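Local coordinates for protein congerin-2 (Conger myriaster, PDB 1IS3) that binds beta-galactosides such as lactose as a homodimeric galectin of conger eel, although its physiological role is not yet known, at residues 25-30 and 47-52; 55-60 and 72-77; 21-26 and 84-89. All blocks are in the same frame, centred on the assembly; numbering follows the deposited sequence.

Contact 1 (25-30 and 47-52); sequences SNATRF and HRFSYG. With GAL (beta-D-galactopyranose), chain B; BGC (beta-D-glucopyranose), chain C.
Thr28, Arg29 and Phe30 meet residues 47-51 where the hairpin of strands 29-34 and 40-48 reaches the bound lactose. Two carbonyls of segment 25-30, Thr28 O in the loop and Phe30 O in the strand, each serve two donors. Thr28 O takes Ser50 N at 3.0 Å, in the carbonyl plane on a lone pair, and also Phe49 N, which is tilted from that plane. Phe30 O accepts the backbone N of His47, whose O takes Phe30 N in return, and, from above the carbonyl plane, its side chain: His47 ND1 lies 3.1 Å from Phe30 O. The second bond would help set the rotation of the imidazole, which forms an offset stack on the Phe30 ring, planes 11° apart. On adjacent strands, Arg29 and Arg48 form a non-hydrogen-bonded pair whose side chains run to the sugar. The chain of Arg29 bends at chi3 (-76°), and its guanidinium lies flat over the Tyr51 ring in a cation-pi contact, CZ 4.0 Å from the ring centroid. Arg29 NH1 donates almost straight to galactose O3 (2.8 Å, 169°). Arg48 stays extended from CG to NE: its NH1 serves galactose O4 and O5, while Arg48 NH2 reaches glucose O3 at 2.7 Å. Tyr51 OH and galactose O2 share a bond of 2.7 Å. Behind this first shell, Asp46 forms salt bridges with Arg29 NH1 and Arg48 NE, and Asp54 with Arg48 NH2. With Arg29 NH1 and Arg48 NH1 4.1 Å apart, these carboxylates would offset the repulsion of like charges, consistent with two guanidiniums held in position for the sugar's oxygens.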
loop_
_atom_site.group_PDB
_atom_site.type_symbol
_atom_site.label_atom_id
_atom_site.label_comp_id
_atom_site.label_asym_id
_atom_site.label_seq_id
_atom_site.Cartn_x
_atom_site.Cartn_y
_atom_site.Cartn_z
ATOM N N SER A 25 -12.198 -19.621 -0.994
ATOM C CA SER A 25 -12.626 -21.021 -0.972
ATOM C C SER A 25 -12.893 -21.066 -2.508
ATOM O O SER A 25 -13.307 -20.100 -3.165
ATOM C CB SER A 25 -13.997 -21.170 -0.356
ATOM O OG SER A 25 -13.847 -20.756 0.991
ATOM N N ASN A 26 -12.695 -22.192 -3.127
ATOM C CA ASN A 26 -12.871 -22.401 -4.556
ATOM C C ASN A 26 -11.970 -21.646 -5.516
ATOM O O ASN A 26 -12.251 -21.535 -6.714
ATOM C CB ASN A 26 -14.349 -22.240 -4.980
ATOM C CG ASN A 26 -15.330 -23.028 -4.098
ATOM O OD1 ASN A 26 -15.069 -24.159 -3.671
ATOM N ND2 ASN A 26 -16.449 -22.408 -3.753
ATOM N N ALA A 27 -10.840 -21.154 -5.000
ATOM C CA ALA A 27 -9.887 -20.401 -5.803
ATOM C C ALA A 27 -9.358 -21.269 -6.930
ATOM O O ALA A 27 -9.082 -22.445 -6.753
ATOM C CB ALA A 27 -8.657 -19.949 -4.984
ATOM N N THR A 28 -9.188 -20.684 -8.101
ATOM C CA THR A 28 -8.547 -21.309 -9.262
ATOM C C THR A 28 -7.024 -20.967 -9.137
ATOM O O THR A 28 -6.147 -21.843 -9.155
ATOM C CB THR A 28 -9.505 -20.635 -10.323
ATOM O OG1 THR A 28 -10.042 -21.638 -11.177
ATOM C CG2 THR A 28 -8.875 -19.447 -10.905
ATOM N N ARG A 29 -6.677 -19.677 -8.978
ATOM C CA ARG A 29 -5.308 -19.170 -8.884
ATOM C C ARG A 29 -5.333 -17.718 -8.403
ATOM O O ARG A 29 -6.343 -17.008 -8.558
ATOM C CB ARG A 29 -4.623 -19.234 -10.261
ATOM C CG ARG A 29 -5.393 -18.420 -11.290
ATOM C CD ARG A 29 -5.090 -18.667 -12.748
ATOM N NE ARG A 29 -3.859 -18.070 -13.154
ATOM C CZ ARG A 29 -3.697 -17.300 -14.251
ATOM N NH1 ARG A 29 -2.487 -16.847 -14.492
ATOM N NH2 ARG A 29 -4.653 -16.933 -15.089
ATOM N N PHE A 30 -4.261 -17.232 -7.836
ATOM C CA PHE A 30 -4.135 -15.796 -7.554
ATOM C C PHE A 30 -2.647 -15.477 -7.728
ATOM O O PHE A 30 -1.789 -16.371 -7.611
ATOM C CB PHE A 30 -4.573 -15.405 -6.134
ATOM C CG PHE A 30 -3.689 -15.848 -4.977
ATOM C CD1 PHE A 30 -3.853 -17.131 -4.421
ATOM C CD2 PHE A 30 -2.698 -14.980 -4.477
ATOM C CE1 PHE A 30 -3.013 -17.550 -3.371
ATOM C CE2 PHE A 30 -1.876 -15.408 -3.432
ATOM C CZ PHE A 30 -2.028 -16.694 -2.885
ATOM N N HIS A 47 -0.126 -18.579 -8.064
ATOM C CA HIS A 47 -0.383 -19.670 -7.140
ATOM C C HIS A 47 -1.533 -20.440 -7.757
ATOM O O HIS A 47 -2.667 -19.945 -7.748
ATOM C CB HIS A 47 -0.798 -19.160 -5.743
ATOM C CG HIS A 47 0.173 -18.171 -5.129
ATOM N ND1 HIS A 47 0.423 -16.927 -5.575
ATOM C CD2 HIS A 47 0.879 -18.357 -3.972
ATOM C CE1 HIS A 47 1.246 -16.342 -4.729
ATOM N NE2 HIS A 47 1.501 -17.212 -3.780
ATOM N N ARG A 48 -1.262 -21.614 -8.338
ATOM C CA ARG A 48 -2.292 -22.308 -9.109
ATOM C C ARG A 48 -2.840 -23.513 -8.372
ATOM O O ARG A 48 -2.126 -24.509 -8.172
ATOM C CB ARG A 48 -1.713 -22.758 -10.448
ATOM C CG ARG A 48 -1.378 -21.561 -11.344
ATOM C CD ARG A 48 -0.624 -21.959 -12.624
ATOM N NE ARG A 48 -0.261 -20.766 -13.407
ATOM C CZ ARG A 48 0.181 -20.760 -14.675
ATOM N NH1 ARG A 48 0.482 -19.609 -15.303
ATOM N NH2 ARG A 48 0.355 -21.913 -15.298
ATOM N N PHE A 49 -4.109 -23.397 -7.964
ATOM C CA PHE A 49 -4.805 -24.502 -7.326
ATOM C C PHE A 49 -5.307 -25.414 -8.423
ATOM O O PHE A 49 -5.095 -26.632 -8.341
ATOM C CB PHE A 49 -5.990 -24.024 -6.505
ATOM C CG PHE A 49 -5.437 -23.259 -5.315
ATOM C CD1 PHE A 49 -5.193 -21.874 -5.437
ATOM C CD2 PHE A 49 -5.115 -23.956 -4.125
ATOM C CE1 PHE A 49 -4.616 -21.191 -4.369
ATOM C CE2 PHE A 49 -4.538 -23.247 -3.056
ATOM C CZ PHE A 49 -4.288 -21.876 -3.177
ATOM N N SER A 50 -5.987 -24.840 -9.426
ATOM C CA SER A 50 -6.380 -25.608 -10.606
ATOM C C SER A 50 -6.468 -24.643 -11.785
ATOM O O SER A 50 -7.339 -23.770 -11.839
ATOM C CB SER A 50 -7.741 -26.316 -10.365
ATOM O OG SER A 50 -8.084 -27.273 -11.378
ATOM N N TYR A 51 -5.513 -24.792 -12.696
ATOM C CA TYR A 51 -5.459 -23.921 -13.853
ATOM C C TYR A 51 -4.917 -24.749 -14.980
ATOM O O TYR A 51 -3.723 -25.064 -15.007
ATOM C CB TYR A 51 -4.526 -22.705 -13.573
ATOM C CG TYR A 51 -4.349 -21.779 -14.772
ATOM C CD1 TYR A 51 -5.437 -21.060 -15.284
ATOM C CD2 TYR A 51 -3.099 -21.647 -15.357
ATOM C CE1 TYR A 51 -5.274 -20.203 -16.379
ATOM C CE2 TYR A 51 -2.916 -20.797 -16.453
ATOM C CZ TYR A 51 -4.009 -20.078 -16.952
ATOM O OH TYR A 51 -3.802 -19.226 -18.019
ATOM N N GLY A 52 -5.761 -25.090 -15.941
ATOM C CA GLY A 52 -5.341 -25.947 -17.052
ATOM C C GLY A 52 -4.879 -27.272 -16.476
ATOM O O GLY A 52 -5.583 -27.842 -15.639
HETATM C C1 GAL B . 0.101 -18.040 -18.445
HETATM C C2 GAL B . -1.052 -17.289 -17.793
HETATM C C3 GAL B . -0.618 -15.891 -17.376
HETATM C C4 GAL B . 0.641 -15.968 -16.506
HETATM C C5 GAL B . 1.715 -16.745 -17.256
HETATM C C6 GAL B . 2.980 -16.903 -16.456
HETATM O O2 GAL B . -2.127 -17.192 -18.707
HETATM O O3 GAL B . -1.668 -15.263 -16.657
HETATM O O4 GAL B . 0.358 -16.605 -15.265
HETATM O O5 GAL B . 1.241 -18.066 -17.575
HETATM O O6 GAL B . 3.976 -17.561 -17.217
HETATM C C2 BGC C . 1.600 -22.376 -19.824
HETATM C C3 BGC C . 0.813 -21.488 -18.862
HETATM C C4 BGC C . 0.527 -20.148 -19.531
HETATM C C5 BGC C . -0.199 -20.380 -20.868
HETATM C C6 BGC C . -0.416 -19.099 -21.644
HETATM C C1 BGC C . 0.802 -22.539 -21.115
HETATM O O1 BGC C . 1.527 -23.308 -22.012
HETATM O O2 BGC C . 1.832 -23.648 -19.237
HETATM O O3 BGC C . 1.550 -21.295 -17.669
HETATM O O4 BGC C . -0.301 -19.349 -18.667
HETATM O O5 BGC C . 0.578 -21.255 -21.711
HETATM O O6 BGC C . 0.818 -18.433 -21.879
#

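Contact 2 (55-60 and 72-77); sequences QNVLVL and EERSKK. With BGC (beta-D-glucopyranose), chain C; GAL (beta-D-galactopyranose), chain B.
The torsions of Glu72 and Arg74 bring both side chains against Val59 and each other. In Glu72, CG stands anti to the carbonyl carbon (chi1 -53°) and the extended chain beyond carries the carboxylate past the valine, CD lying 3.7 Å from Val59 CG1. Arg74, in one of two modelled conformers, runs alongside Val59 in the same direction and sets one guanidinium face over CG2. Its last torsion, chi4 -84°, turns that plane side-on to Glu72: NE, on the anti side, and NH2, on the syn side, both bind OE1, NH2 at 2.9 Å. This salt bridge leaves OE2 to the lactose, where Glu72 OE2 accepts from galactose O6 at 2.8 Å and very closely, at 2.5 Å, from glucose O3. Asp54 takes Arg74 NH1 in a second salt bridge. Beneath lies a regular antiparallel ladder, with Leu58-Ser75 and Leu60-Glu73 as hydrogen-bonded pairs; Leu60 N meets Glu73 O at 2.8 Å and 177°. At the strand's last residue, Ser75 OG accepts from Lys77 N at 3.1 Å, an ST turn, while the buried Lys77 O, against Leu58 CG, has no polar partner. One carboxylate thus works on two sides: with OE1 held by arginine, which would partly offset the carboxylate charge, OE2 is probably oriented as a shared acceptor for both sugar rings, tying lactose recognition to the hairpin 57-64/68-75.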
loop_
_atom_site.group_PDB
_atom_site.type_symbol
_atom_site.label_atom_id
_atom_site.label_comp_id
_atom_site.label_asym_id
_atom_site.label_seq_id
_atom_site.Cartn_x
_atom_site.Cartn_y
_atom_site.Cartn_z
ATOM N N GLN A 55 -1.923 -28.006 -11.084
ATOM C CA GLN A 55 -2.631 -28.176 -9.814
ATOM C C GLN A 55 -1.572 -28.164 -8.733
ATOM O O GLN A 55 -0.599 -28.929 -8.770
ATOM C CB GLN A 55 -3.408 -29.507 -9.765
ATOM C CG GLN A 55 -4.627 -29.630 -10.719
ATOM C CD GLN A 55 -5.049 -31.091 -10.868
ATOM O OE1 GLN A 55 -5.099 -31.819 -9.859
ATOM N NE2 GLN A 55 -5.322 -31.613 -12.071
ATOM N N ASN A 56 -1.737 -27.205 -7.810
ATOM C CA ASN A 56 -0.874 -26.977 -6.657
ATOM C C ASN A 56 0.596 -26.771 -7.059
ATOM O O ASN A 56 1.562 -27.451 -6.665
ATOM C CB ASN A 56 -1.018 -28.157 -5.631
ATOM C CG ASN A 56 -2.481 -28.392 -5.272
ATOM O OD1 ASN A 56 -3.258 -27.472 -4.996
ATOM N ND2 ASN A 56 -2.974 -29.623 -5.420
ATOM N N VAL A 57 0.784 -25.729 -7.878
ATOM C CA VAL A 57 2.124 -25.366 -8.346
ATOM C C VAL A 57 2.257 -23.842 -8.313
ATOM O O VAL A 57 1.253 -23.110 -8.429
ATOM C CB VAL A 57 2.315 -25.986 -9.803
ATOM C CG1 VAL A 57 1.299 -25.455 -10.747
ATOM C CG2 VAL A 57 3.690 -25.643 -10.358
ATOM N N LEU A 58 3.492 -23.395 -8.076
ATOM C CA LEU A 58 3.813 -21.989 -8.204
ATOM C C LEU A 58 4.428 -21.779 -9.577
ATOM O O LEU A 58 5.251 -22.589 -10.005
ATOM C CB LEU A 58 4.834 -21.492 -7.157
ATOM C CG LEU A 58 4.384 -21.324 -5.695
ATOM C CD1 LEU A 58 5.600 -20.833 -4.875
ATOM C CD2 LEU A 58 3.232 -20.351 -5.573
ATOM N N VAL A 59 4.043 -20.728 -10.287
ATOM C CA VAL A 59 4.641 -20.414 -11.574
ATOM C C VAL A 59 5.147 -18.968 -11.479
ATOM O O VAL A 59 4.382 -18.053 -11.106
ATOM C CB VAL A 59 3.579 -20.559 -12.696
ATOM C CG1 VAL A 59 4.151 -20.132 -14.059
ATOM C CG2 VAL A 59 3.143 -22.032 -12.780
ATOM N N LEU A 60 6.426 -18.744 -11.793
ATOM C CA LEU A 60 7.033 -17.419 -11.749
ATOM C C LEU A 60 7.454 -16.957 -13.146
ATOM O O LEU A 60 7.949 -17.762 -13.958
ATOM C CB LEU A 60 8.253 -17.438 -10.830
ATOM C CG LEU A 60 7.848 -17.681 -9.373
ATOM C CD1 LEU A 60 7.947 -19.171 -9.069
ATOM C CD2 LEU A 60 8.724 -16.859 -8.468
ATOM N N GLU A 72 8.889 -19.112 -18.148
ATOM C CA GLU A 72 8.351 -19.530 -16.837
ATOM C C GLU A 72 9.323 -20.355 -16.009
ATOM O O GLU A 72 10.078 -21.178 -16.563
ATOM C CB GLU A 72 7.163 -20.462 -16.888
ATOM C CG GLU A 72 6.065 -19.959 -17.733
ATOM C CD GLU A 72 4.828 -20.831 -17.680
ATOM O OE1 GLU A 72 4.893 -22.051 -17.504
ATOM O OE2 GLU A 72 3.780 -20.237 -17.834
ATOM N N GLU A 73 9.302 -20.175 -14.703
ATOM C CA GLU A 73 10.022 -21.010 -13.767
ATOM C C GLU A 73 8.936 -21.569 -12.895
ATOM O O GLU A 73 7.931 -20.896 -12.639
ATOM C CB GLU A 73 10.999 -20.183 -12.962
ATOM C CG GLU A 73 12.179 -19.988 -13.948
ATOM C CD GLU A 73 13.481 -19.370 -13.453
ATOM O OE1 GLU A 73 14.223 -18.810 -14.289
ATOM O OE2 GLU A 73 13.754 -19.443 -12.244
ATOM N N ARG A 74 9.036 -22.839 -12.526
ATOM C CA ARG A 74 8.012 -23.487 -11.702
ATOM C C ARG A 74 8.525 -24.061 -10.397
ATOM O O ARG A 74 9.693 -24.450 -10.317
ATOM C CB ARG A 74 7.343 -24.604 -12.478
ATOM C CG ARG A 74 6.473 -24.018 -13.580
ATOM C CD ARG A 74 6.282 -24.918 -14.795
ATOM N NE ARG A 74 5.299 -24.340 -15.711
ATOM C CZ ARG A 74 3.987 -24.553 -15.513
ATOM N NH1 ARG A 74 3.576 -25.298 -14.481
ATOM N NH2 ARG A 74 3.075 -24.018 -16.335
ATOM N N SER A 75 7.704 -24.045 -9.335
ATOM C CA SER A 75 8.090 -24.638 -8.090
ATOM C C SER A 75 6.884 -25.417 -7.638
ATOM O O SER A 75 5.732 -25.055 -7.741
ATOM C CB SER A 75 8.440 -23.599 -7.045
ATOM O OG SER A 75 8.761 -24.222 -5.814
ATOM N N LYS A 76 7.261 -26.471 -6.961
ATOM C CA LYS A 76 6.408 -27.511 -6.435
ATOM C C LYS A 76 6.140 -27.184 -4.957
ATOM O O LYS A 76 5.352 -27.850 -4.290
ATOM C CB LYS A 76 7.214 -28.802 -6.695
ATOM C CG LYS A 76 8.742 -28.763 -6.191
ATOM C CD LYS A 76 9.865 -27.827 -6.858
ATOM C CE LYS A 76 10.842 -27.202 -5.836
ATOM N NZ LYS A 76 11.484 -25.959 -6.269
ATOM N N LYS A 77 6.807 -26.197 -4.352
ATOM C CA LYS A 77 6.583 -25.827 -2.955
ATOM C C LYS A 77 5.210 -25.195 -2.889
ATOM O O LYS A 77 5.015 -24.141 -3.505
ATOM C CB LYS A 77 7.622 -24.837 -2.523
ATOM C CG LYS A 77 8.963 -25.546 -2.585
ATOM C CD LYS A 77 10.059 -24.587 -2.298
ATOM C CE LYS A 77 11.302 -25.418 -2.196
ATOM N NZ LYS A 77 12.381 -24.517 -1.878
HETATM C C2 BGC C . 1.600 -22.376 -19.824
HETATM C C3 BGC C . 0.813 -21.488 -18.862
HETATM C C4 BGC C . 0.527 -20.148 -19.531
HETATM C C5 BGC C . -0.199 -20.380 -20.868
HETATM C C6 BGC C . -0.416 -19.099 -21.644
HETATM C C1 BGC C . 0.802 -22.539 -21.115
HETATM O O1 BGC C . 1.527 -23.308 -22.012
HETATM O O2 BGC C . 1.832 -23.648 -19.237
HETATM O O3 BGC C . 1.550 -21.295 -17.669
HETATM O O4 BGC C . -0.301 -19.349 -18.667
HETATM O O5 BGC C . 0.578 -21.255 -21.711
HETATM O O6 BGC C . 0.818 -18.433 -21.879
HETATM C C1 GAL B . 0.101 -18.040 -18.445
HETATM C C2 GAL B . -1.052 -17.289 -17.793
HETATM C C3 GAL B . -0.618 -15.891 -17.376
HETATM C C4 GAL B . 0.641 -15.968 -16.506
HETATM C C5 GAL B . 1.715 -16.745 -17.256
HETATM C C6 GAL B . 2.980 -16.903 -16.456
HETATM O O2 GAL B . -2.127 -17.192 -18.707
HETATM O O3 GAL B . -1.668 -15.263 -16.657
HETATM O O4 GAL B . 0.358 -16.605 -15.265
HETATM O O5 GAL B . 1.241 -18.066 -17.575
HETATM O O6 GAL B . 3.976 -17.561 -17.217
#

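Contact 3 (21-26 and 84-89); sequences GVVNSN and DHFQTT
Val23 N and Asp84 O make the straightest backbone bond between segments 21-26 and 84-89, 2.9 Å long at 171°. Two further bonds close the Gly21-Phe86 pair: Phe86 N donates to Gly21 O at 2.9 Å, from well above the carbonyl plane, and Gly21 N returns a bond of 3.1 Å to Phe86 O. Between them Val22 and His85 form a non-hydrogen-bonded pair, where His85 CA comes within 3.0 Å of Gly21 O in a CA-H...O contact. The strand ends are antiparallel but strongly twisted, their short axes at 128°; pairing ends where the chain leaves for Asn24 and continues the other way, with Thr88 bonded to Val19. A water sits in the plane of the His85 ring, 2.8 Å from His85 ND1, and holds Gly21 O weakly.

Packing differs on the two faces of the sheet. On one, Val22 and His85 lie side by side, and Val22 CG2 rests over the imidazole face in a CH-pi contact, 3.7 Å from the ring centroid. On the other, the CG of Phe86 falls between the backbone N and the carbonyl carbon (chi1 64°), a rotamer that folds the ring back over the strand opposite. Gly21, with no side chain, admits it directly: Gly21 CA lies 4.1 Å from the Phe86 ring centroid, over its face. Val23 crosses the same side chain at about a right angle, CG2 touching CD1.

Here the end of strand 17-23 meets the start of the central strand 85-92 in the five-stranded sheet of the galectin beta-sandwich, with 127-134 on the other side of 17-23. Val22 also touches Arg128 and Thr130 of that flanking strand, while Phe86 stacks on Phe30 and Val23 packs on Phe30 and Phe49, joining this sheet to the sugar-binding one.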
loop_
_atom_site.group_PDB
_atom_site.type_symbol
_atom_site.label_atom_id
_atom_site.label_comp_id
_atom_site.label_asym_id
_atom_site.label_seq_id
_atom_site.Cartn_x
_atom_site.Cartn_y
_atom_site.Cartn_z
ATOM N N GLY A 21 -2.691 -12.380 3.560
ATOM C CA GLY A 21 -3.986 -12.429 2.972
ATOM C C GLY A 21 -4.651 -13.773 3.184
ATOM O O GLY A 21 -4.228 -14.585 4.010
ATOM N N VAL A 22 -5.729 -13.948 2.436
ATOM C CA VAL A 22 -6.576 -15.122 2.574
ATOM C C VAL A 22 -6.919 -15.611 1.176
ATOM O O VAL A 22 -7.313 -14.811 0.305
ATOM C CB VAL A 22 -7.938 -14.811 3.300
ATOM C CG1 VAL A 22 -8.690 -16.132 3.563
ATOM C CG2 VAL A 22 -7.708 -14.085 4.602
ATOM N N VAL A 23 -6.758 -16.915 0.950
ATOM C CA VAL A 23 -7.125 -17.514 -0.330
ATOM C C VAL A 23 -8.635 -17.776 -0.373
ATOM O O VAL A 23 -9.201 -18.264 0.606
ATOM C CB VAL A 23 -6.353 -18.826 -0.525
ATOM C CG1 VAL A 23 -6.683 -19.403 -1.888
ATOM C CG2 VAL A 23 -4.857 -18.594 -0.379
ATOM N N ASN A 24 -9.327 -17.471 -1.457
ATOM C CA ASN A 24 -10.748 -17.745 -1.547
ATOM C C ASN A 24 -11.015 -19.227 -1.490
ATOM O O ASN A 24 -10.172 -20.025 -1.923
ATOM C CB ASN A 24 -11.363 -17.294 -2.844
ATOM C CG ASN A 24 -11.317 -15.799 -3.093
ATOM O OD1 ASN A 24 -11.695 -15.364 -4.188
ATOM N ND2 ASN A 24 -10.881 -14.928 -2.202
ATOM N N SER A 25 -12.198 -19.621 -0.994
ATOM C CA SER A 25 -12.626 -21.021 -0.972
ATOM C C SER A 25 -12.893 -21.066 -2.508
ATOM O O SER A 25 -13.307 -20.100 -3.165
ATOM C CB SER A 25 -13.997 -21.170 -0.356
ATOM O OG SER A 25 -13.847 -20.756 0.991
ATOM N N ASN A 26 -12.695 -22.192 -3.127
ATOM C CA ASN A 26 -12.871 -22.401 -4.556
ATOM C C ASN A 26 -11.970 -21.646 -5.516
ATOM O O ASN A 26 -12.251 -21.535 -6.714
ATOM C CB ASN A 26 -14.349 -22.240 -4.980
ATOM C CG ASN A 26 -15.330 -23.028 -4.098
ATOM O OD1 ASN A 26 -15.069 -24.159 -3.671
ATOM N ND2 ASN A 26 -16.449 -22.408 -3.753
ATOM N N ASP A 84 -7.751 -20.376 3.544
ATOM C CA ASP A 84 -6.804 -20.094 4.608
ATOM C C ASP A 84 -5.914 -18.885 4.359
ATOM O O ASP A 84 -5.768 -18.421 3.238
ATOM C CB ASP A 84 -5.931 -21.325 4.837
ATOM C CG ASP A 84 -6.654 -22.510 5.495
ATOM O OD1 ASP A 84 -6.007 -23.548 5.699
ATOM O OD2 ASP A 84 -7.836 -22.412 5.838
ATOM N N HIS A 85 -5.306 -18.386 5.435
ATOM C CA HIS A 85 -4.379 -17.269 5.379
ATOM C C HIS A 85 -3.020 -17.671 4.821
ATOM O O HIS A 85 -2.627 -18.854 4.864
ATOM C CB HIS A 85 -4.114 -16.683 6.763
ATOM C CG HIS A 85 -5.371 -16.040 7.294
ATOM N ND1 HIS A 85 -5.685 -14.751 7.415
ATOM C CD2 HIS A 85 -6.457 -16.767 7.732
ATOM C CE1 HIS A 85 -6.915 -14.671 7.899
ATOM N NE2 HIS A 85 -7.376 -15.898 8.085
ATOM N N PHE A 86 -2.292 -16.712 4.287
ATOM C CA PHE A 86 -0.913 -16.935 3.860
ATOM C C PHE A 86 -0.141 -15.652 4.202
ATOM O O PHE A 86 -0.754 -14.583 4.406
ATOM C CB PHE A 86 -0.859 -17.193 2.354
ATOM C CG PHE A 86 -1.298 -16.034 1.473
ATOM C CD1 PHE A 86 -2.627 -15.917 1.084
ATOM C CD2 PHE A 86 -0.377 -15.056 1.056
ATOM C CE1 PHE A 86 -3.034 -14.835 0.291
ATOM C CE2 PHE A 86 -0.804 -13.980 0.271
ATOM C CZ PHE A 86 -2.134 -13.870 -0.110
ATOM N N GLN A 87 1.187 -15.732 4.202
ATOM C CA GLN A 87 2.063 -14.593 4.483
ATOM C C GLN A 87 3.305 -14.768 3.614
ATOM O O GLN A 87 3.874 -15.866 3.620
ATOM C CB GLN A 87 2.432 -14.612 5.957
ATOM C CG GLN A 87 3.264 -13.415 6.326
ATOM C CD GLN A 87 3.314 -13.210 7.833
ATOM O OE1 GLN A 87 4.370 -12.969 8.408
ATOM N NE2 GLN A 87 2.190 -13.267 8.542
ATOM N N THR A 88 3.722 -13.753 2.863
ATOM C CA THR A 88 4.867 -13.845 1.977
ATOM C C THR A 88 5.716 -12.604 2.164
ATOM O O THR A 88 5.188 -11.482 2.276
ATOM C CB THR A 88 4.418 -13.932 0.505
ATOM O OG1 THR A 88 3.502 -15.032 0.463
ATOM C CG2 THR A 88 5.560 -14.140 -0.473
ATOM N N THR A 89 7.024 -12.841 2.169
ATOM C CA THR A 89 7.992 -11.766 2.262
ATOM C C THR A 89 8.919 -11.816 1.047
ATOM O O THR A 89 9.385 -12.890 0.635
ATOM C CB THR A 89 8.852 -11.875 3.569
ATOM O OG1 THR A 89 7.923 -11.707 4.644
ATOM C CG2 THR A 89 9.964 -10.816 3.707
HETATM O O HOH W 1 -3.853 -12.760 6.804
#

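In the fold
Contacts 1 and 2 are successive hairpins of one sheet, joined through neighbouring strands 40-48 and 57-64 by Arg48 N and Val57 O, and both reach the same lactose. Each is partly buried, with the sugar-binding arginines on one face; the other carries Phe30 and His47 in contact 1, and Leu58 and Leu60 beside Ser75 and Glu73 in contact 2. Contact 1 supplies arginines and a tyrosine, contact 2 a carboxylate with its own arginine. Contact 3 belongs to the opposing sheet, is more buried, and relies on backbone bonds and ring packing. It shares Ser25 and Asn26 with contact 1 and meets it in the sandwich core, yet its nearest atoms stay about 8 Å from contact 2.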